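Local coordinates for Fe(2+) transporter FeoB (PDB 3IBY), which is probably the membrane transporter of a GTP-driven ferrous iron uptake system, represented here by its cytosolic part with the GTP-binding domain, at residues T2-I7 and C86-I91; F43-H48 and A156-L161. One frame throughout, in Å; residues are numbered along the deposited sequence.

Contact 1 of 2, residues T2-I7 and C86-I91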
loop_
_atom_site.group_PDB
_atom_site.type_symbol
_atom_site.label_atom_id
_atom_site.label_comp_id
_atom_site.label_asym_id
_atom_site.label_seq_id
_atom_site.Cartn_x
_atom_site.Cartn_y
_atom_site.Cartn_z
ATOM N N THR A 2 6.050 -7.799 16.976
ATOM C CA THR A 2 4.996 -7.439 16.007
ATOM C C THR A 2 5.687 -6.990 14.725
ATOM O O THR A 2 6.671 -6.266 14.757
ATOM C CB THR A 2 3.992 -6.368 16.560
ATOM O OG1 THR A 2 4.126 -5.154 15.832
ATOM C CG2 THR A 2 4.198 -6.103 18.048
ATOM N N HIS A 3 5.149 -7.427 13.592
ATOM C CA HIS A 3 5.890 -7.422 12.330
ATOM C C HIS A 3 5.265 -6.486 11.318
ATOM O O HIS A 3 4.081 -6.609 10.960
ATOM C CB HIS A 3 5.954 -8.849 11.762
ATOM C CG HIS A 3 6.630 -8.947 10.434
ATOM N ND1 HIS A 3 7.656 -8.107 10.053
ATOM C CD2 HIS A 3 6.447 -9.797 9.410
ATOM C CE1 HIS A 3 8.067 -8.430 8.839
ATOM N NE2 HIS A 3 7.338 -9.446 8.424
ATOM N N ALA A 4 6.081 -5.558 10.845
ATOM C CA ALA A 4 5.598 -4.462 9.994
ATOM C C ALA A 4 6.292 -4.494 8.649
ATOM O O ALA A 4 7.505 -4.482 8.588
ATOM C CB ALA A 4 5.841 -3.134 10.674
ATOM N N LEU A 5 5.522 -4.584 7.575
ATOM C CA LEU A 5 6.075 -4.394 6.230
ATOM C C LEU A 5 6.170 -2.886 5.949
ATOM O O LEU A 5 5.258 -2.140 6.308
ATOM C CB LEU A 5 5.181 -5.004 5.158
ATOM C CG LEU A 5 4.813 -6.458 5.269
ATOM C CD1 LEU A 5 3.893 -6.871 4.071
ATOM C CD2 LEU A 5 6.078 -7.303 5.361
ATOM N N LEU A 6 7.262 -2.464 5.301
ATOM C CA LEU A 6 7.423 -1.061 4.860
ATOM C C LEU A 6 7.313 -0.962 3.317
ATOM O O LEU A 6 8.073 -1.590 2.567
ATOM C CB LEU A 6 8.761 -0.518 5.377
ATOM C CG LEU A 6 9.173 0.942 5.212
ATOM C CD1 LEU A 6 8.266 1.927 6.011
ATOM C CD2 LEU A 6 10.701 1.049 5.607
ATOM N N ILE A 7 6.332 -0.189 2.860
ATOM C CA ILE A 7 5.933 -0.164 1.451
ATOM C C ILE A 7 5.748 1.246 0.925
ATOM O O ILE A 7 5.183 2.108 1.615
ATOM C CB ILE A 7 4.553 -0.855 1.237
ATOM C CG1 ILE A 7 4.424 -2.075 2.149
ATOM C CG2 ILE A 7 4.359 -1.219 -0.216
ATOM C CD1 ILE A 7 3.374 -3.081 1.716
ATOM N N CYS A 86 1.125 -5.477 10.402
ATOM C CA CYS A 86 0.659 -4.201 9.827
ATOM C C CYS A 86 1.569 -3.662 8.731
ATOM O O CYS A 86 2.683 -4.180 8.546
ATOM C CB CYS A 86 0.550 -3.166 10.937
ATOM S SG CYS A 86 2.125 -3.020 11.696
ATOM N N ILE A 87 1.097 -2.634 8.016
ATOM C CA ILE A 87 1.904 -1.961 6.967
ATOM C C ILE A 87 2.138 -0.507 7.293
ATOM O O ILE A 87 1.233 0.205 7.743
ATOM C CB ILE A 87 1.230 -2.009 5.589
ATOM C CG1 ILE A 87 1.108 -3.453 5.102
ATOM C CG2 ILE A 87 1.999 -1.204 4.561
ATOM C CD1 ILE A 87 -0.211 -3.693 4.291
ATOM N N ILE A 88 3.363 -0.086 7.042
ATOM C CA ILE A 88 3.740 1.299 7.100
ATOM C C ILE A 88 3.901 1.744 5.664
ATOM O O ILE A 88 4.909 1.423 4.966
ATOM C CB ILE A 88 5.069 1.541 7.848
ATOM C CG1 ILE A 88 4.982 1.041 9.282
ATOM C CG2 ILE A 88 5.386 3.015 7.876
ATOM C CD1 ILE A 88 6.370 1.033 9.975
ATOM N N ASN A 89 2.887 2.451 5.195
ATOM C CA ASN A 89 2.877 2.957 3.851
ATOM C C ASN A 89 3.551 4.321 3.912
ATOM O O ASN A 89 3.037 5.273 4.507
ATOM C CB ASN A 89 1.430 3.011 3.386
ATOM C CG ASN A 89 1.259 3.635 2.035
ATOM O OD1 ASN A 89 2.201 3.697 1.220
ATOM N ND2 ASN A 89 0.042 4.107 1.772
ATOM N N VAL A 90 4.737 4.398 3.320
ATOM C CA VAL A 90 5.462 5.670 3.175
ATOM C C VAL A 90 5.078 6.396 1.921
ATOM O O VAL A 90 5.268 5.896 0.822
ATOM C CB VAL A 90 6.984 5.510 3.018
ATOM C CG1 VAL A 90 7.670 6.772 3.550
ATOM C CG2 VAL A 90 7.447 4.325 3.700
ATOM N N ILE A 91 4.615 7.618 2.117
ATOM C CA ILE A 91 4.188 8.484 1.048
ATOM C C ILE A 91 5.111 9.651 0.966
ATOM O O ILE A 91 5.554 10.150 1.995
ATOM C CB ILE A 91 2.815 9.014 1.374
ATOM C CG1 ILE A 91 1.828 7.874 1.295
ATOM C CG2 ILE A 91 2.392 10.099 0.412
ATOM C CD1 ILE A 91 0.434 8.291 1.494
#

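Contact 2 of 2, residues F43-H48 and A156-L161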
loop_
_atom_site.group_PDB
_atom_site.type_symbol
_atom_site.label_atom_id
_atom_site.label_comp_id
_atom_site.label_asym_id
_atom_site.label_seq_id
_atom_site.Cartn_x
_atom_site.Cartn_y
_atom_site.Cartn_z
ATOM N N PHE A 43 13.349 -2.686 15.973
ATOM C CA PHE A 43 13.609 -1.766 17.040
ATOM C C PHE A 43 12.757 -2.102 18.245
ATOM O O PHE A 43 11.717 -2.718 18.121
ATOM C CB PHE A 43 13.431 -0.316 16.571
ATOM C CG PHE A 43 12.053 0.017 16.088
ATOM C CD1 PHE A 43 11.660 -0.296 14.804
ATOM C CD2 PHE A 43 11.150 0.658 16.914
ATOM C CE1 PHE A 43 10.392 0.009 14.356
ATOM C CE2 PHE A 43 9.872 1.002 16.470
ATOM C CZ PHE A 43 9.487 0.672 15.185
ATOM N N LEU A 44 13.236 -1.720 19.422
ATOM C CA LEU A 44 12.449 -1.796 20.627
ATOM C C LEU A 44 11.633 -0.520 20.778
ATOM O O LEU A 44 12.072 0.549 20.374
ATOM C CB LEU A 44 13.360 -2.013 21.825
ATOM C CG LEU A 44 13.993 -3.399 21.880
ATOM C CD1 LEU A 44 15.022 -3.500 23.028
ATOM C CD2 LEU A 44 12.931 -4.489 21.984
ATOM N N LEU A 45 10.429 -0.649 21.330
ATOM C CA LEU A 45 9.517 0.471 21.515
ATOM C C LEU A 45 8.875 0.239 22.848
ATOM O O LEU A 45 7.708 -0.184 22.975
ATOM C CB LEU A 45 8.496 0.526 20.394
ATOM C CG LEU A 45 7.602 1.783 20.366
ATOM C CD1 LEU A 45 8.272 2.998 21.030
ATOM C CD2 LEU A 45 7.154 2.126 18.919
ATOM N N GLY A 46 9.685 0.513 23.861
ATOM C CA GLY A 46 9.443 0.064 25.214
ATOM C C GLY A 46 9.847 -1.394 25.294
ATOM O O GLY A 46 10.939 -1.783 24.839
ATOM N N GLU A 47 8.948 -2.201 25.858
ATOM C CA GLU A 47 9.212 -3.616 26.040
ATOM C C GLU A 47 8.925 -4.325 24.727
ATOM O O GLU A 47 9.555 -5.339 24.445
ATOM C CB GLU A 47 8.393 -4.162 27.198
ATOM C CG GLU A 47 8.386 -3.185 28.415
ATOM C CD GLU A 47 8.450 -3.861 29.779
ATOM O OE1 GLU A 47 9.104 -4.918 29.912
ATOM O OE2 GLU A 47 7.869 -3.301 30.740
ATOM N N HIS A 48 8.024 -3.736 23.924
ATOM C CA HIS A 48 7.652 -4.189 22.572
ATOM C C HIS A 48 8.751 -4.254 21.485
ATOM O O HIS A 48 9.336 -3.241 21.130
ATOM C CB HIS A 48 6.564 -3.272 22.030
ATOM C CG HIS A 48 5.292 -3.338 22.810
ATOM N ND1 HIS A 48 4.991 -2.443 23.818
ATOM C CD2 HIS A 48 4.256 -4.208 22.750
ATOM C CE1 HIS A 48 3.820 -2.758 24.345
ATOM N NE2 HIS A 48 3.354 -3.825 23.716
ATOM N N ALA A 156 6.390 9.750 16.915
ATOM C CA ALA A 156 4.942 9.688 16.792
ATOM C C ALA A 156 4.492 8.540 15.882
ATOM O O ALA A 156 3.461 7.915 16.112
ATOM C CB ALA A 156 4.428 11.017 16.254
ATOM N N LEU A 157 5.261 8.304 14.817
ATOM C CA LEU A 157 5.042 7.163 13.901
ATOM C C LEU A 157 5.291 5.856 14.645
ATOM O O LEU A 157 4.590 4.885 14.434
ATOM C CB LEU A 157 5.975 7.244 12.717
ATOM C CG LEU A 157 5.889 6.078 11.765
ATOM C CD1 LEU A 157 4.656 6.225 10.919
ATOM C CD2 LEU A 157 7.146 5.986 10.891
ATOM N N GLN A 158 6.289 5.864 15.524
ATOM C CA GLN A 158 6.559 4.734 16.397
ATOM C C GLN A 158 5.354 4.553 17.272
ATOM O O GLN A 158 4.822 3.492 17.349
ATOM C CB GLN A 158 7.802 4.983 17.244
ATOM C CG GLN A 158 9.163 4.811 16.514
ATOM C CD GLN A 158 10.344 5.365 17.352
ATOM O OE1 GLN A 158 10.131 6.023 18.364
ATOM N NE2 GLN A 158 11.568 5.089 16.936
ATOM N N GLN A 159 4.921 5.608 17.932
ATOM C CA GLN A 159 3.784 5.511 18.840
ATOM C C GLN A 159 2.558 4.940 18.111
ATOM O O GLN A 159 1.975 3.951 18.537
ATOM C CB GLN A 159 3.472 6.870 19.446
ATOM C CG GLN A 159 3.211 6.801 20.924
ATOM C CD GLN A 159 4.401 6.254 21.679
ATOM O OE1 GLN A 159 5.550 6.573 21.348
ATOM N NE2 GLN A 159 4.142 5.396 22.669
ATOM N N SER A 160 2.219 5.527 16.971
ATOM C CA SER A 160 1.126 5.044 16.150
ATOM C C SER A 160 1.259 3.559 15.729
ATOM O O SER A 160 0.249 2.914 15.428
ATOM C CB SER A 160 1.053 5.913 14.906
ATOM O OG SER A 160 -0.154 5.726 14.227
ATOM N N LEU A 161 2.472 3.010 15.710
ATOM C CA LEU A 161 2.655 1.582 15.452
ATOM C C LEU A 161 2.054 0.664 16.465
ATOM O O LEU A 161 1.536 -0.370 16.109
ATOM C CB LEU A 161 4.107 1.222 15.416
ATOM C CG LEU A 161 4.719 1.418 14.064
ATOM C CD1 LEU A 161 6.069 0.779 14.172
ATOM C CD2 LEU A 161 3.855 0.783 12.979
#

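Contact 1 of 2, residues T2-I7 and C86-I91
Leu-6 and Val-90 meet at the closest side-chain approach of two parallel strands, CD1 of Leu-6 lying 3.4 Å from CG2 of Val-90. The leucine carries CG anti to its backbone N (chi1 -174°), 4.1 Å from the same valine methyl. CD1 also reaches CG2 of Ile-88 at 3.6 Å, so one methyl bridges two residues of the partner strand. On the other side of the sheet the CG1 methylene and CD1 of Ile-7 cross the CG2 methyl of Ile-87, CG1 at 3.5 Å. Between these apolar layers the backbones form a regular ladder, in which Ile-88 N gives Leu-5 O a nearly straight bond of 2.9 Å (175° at the hydrogen) and Ile-88 O receives Ile-7 N at 3.0 Å. Towards the start of the strands less is offered: Ala-4 brings a lone CB to Cys-86 SG, His-3 points away from the partner strand, Thr-2 is exposed, and the bond from Cys-86 N to His-3 O, 3.2 Å, is the longest of the five. At the tight end, Leu-6 and Val-90 lie beside Asp-54 and Cys-12 of the predicted GTP site. These are central strands of the G-domain sheet: 3-8 is flanked by strand 48-54, with backbone hydrogen bonds between Ala-4 and both Glu-51 and Thr-53, and 86-92 by strand 113-118, while helix 96-106 covers Ile-91 and Asn-89, whose ND2 is hydrogen-bonded to Thr-103.

Contact 2 of 2, residues F43-H48 and A156-L161
Phe-43 opens the contact by presenting the far end of its ring to Leu-161 and Gln-158. CD1 of Leu-161 sits at the ring edge, close to its plane, 3.6 Å from CZ of Phe-43. CG of Gln-158 approaches CE2 of Phe-43 obliquely at 3.9 Å, and the side-chain amide beyond it is turned only 24° from the plane of the ring. The bond to CB of Phe-43 points to the helix, and chi1 of 61° sets CG between the backbone N and the carbonyl carbon. Two residues on, Leu-45 makes the more extensive contact. Its CD2 is pressed close to the helix, 3.1 Å from Gln-158 O and 3.4 Å from Gln-158 CB, and chi2 (26°) is well off a staggered value, so the placement looks strained. That carbonyl already accepts a hydrogen bond from Leu-161 N, so a methyl can lie beside it without depriving it of a polar partner. Gly-46 and Glu-47 then form the two corners of a type II' turn that carries the chain away from the helix; Leu-45 N bonds to His-48 O at 2.8 Å, tying together the residues on either side of it. His-48 and Leu-45 both touch Leu-162 of the same helix. The axes of strand 43-45 and helix 156-161 come no nearer than 10.1 Å, a gap filled from the strand by Phe-43 and Leu-45, which meet helix side chains and one helix carbonyl. A hairpin of strands 37-45 and 48-54, packed through the last residues of its first strand against the helix that follows the last strand of the sheet, recalls Ras-like G domains, where the equivalent hairpin runs between the two switch regions; FeoB probably shares this layout.

Contacts 1 and 2 interlock along the chain: 2-7 comes first, then 43-48, 86-91 and 156-161, so each pairing spans a segment of the other. Their centres are 13 Å apart within one G domain, and they touch where Ile-88 CG1 packs 3.9 Å from Leu-161 CD2. Contact 1 joins two middle strands of the mixed sheet; contact 2 joins the hairpin at its antiparallel end to helix 154-162, which packs over the side bearing Ile-88. That touch joins the sheet core to the helix. The central strand 3-8 leads into the predicted GTP-binding loop at Gly-8 to Thr-15, whereas contact 2 is plain packing, about 11 Å, side chain to side chain, from the predicted GTP-binding residue Ala-148.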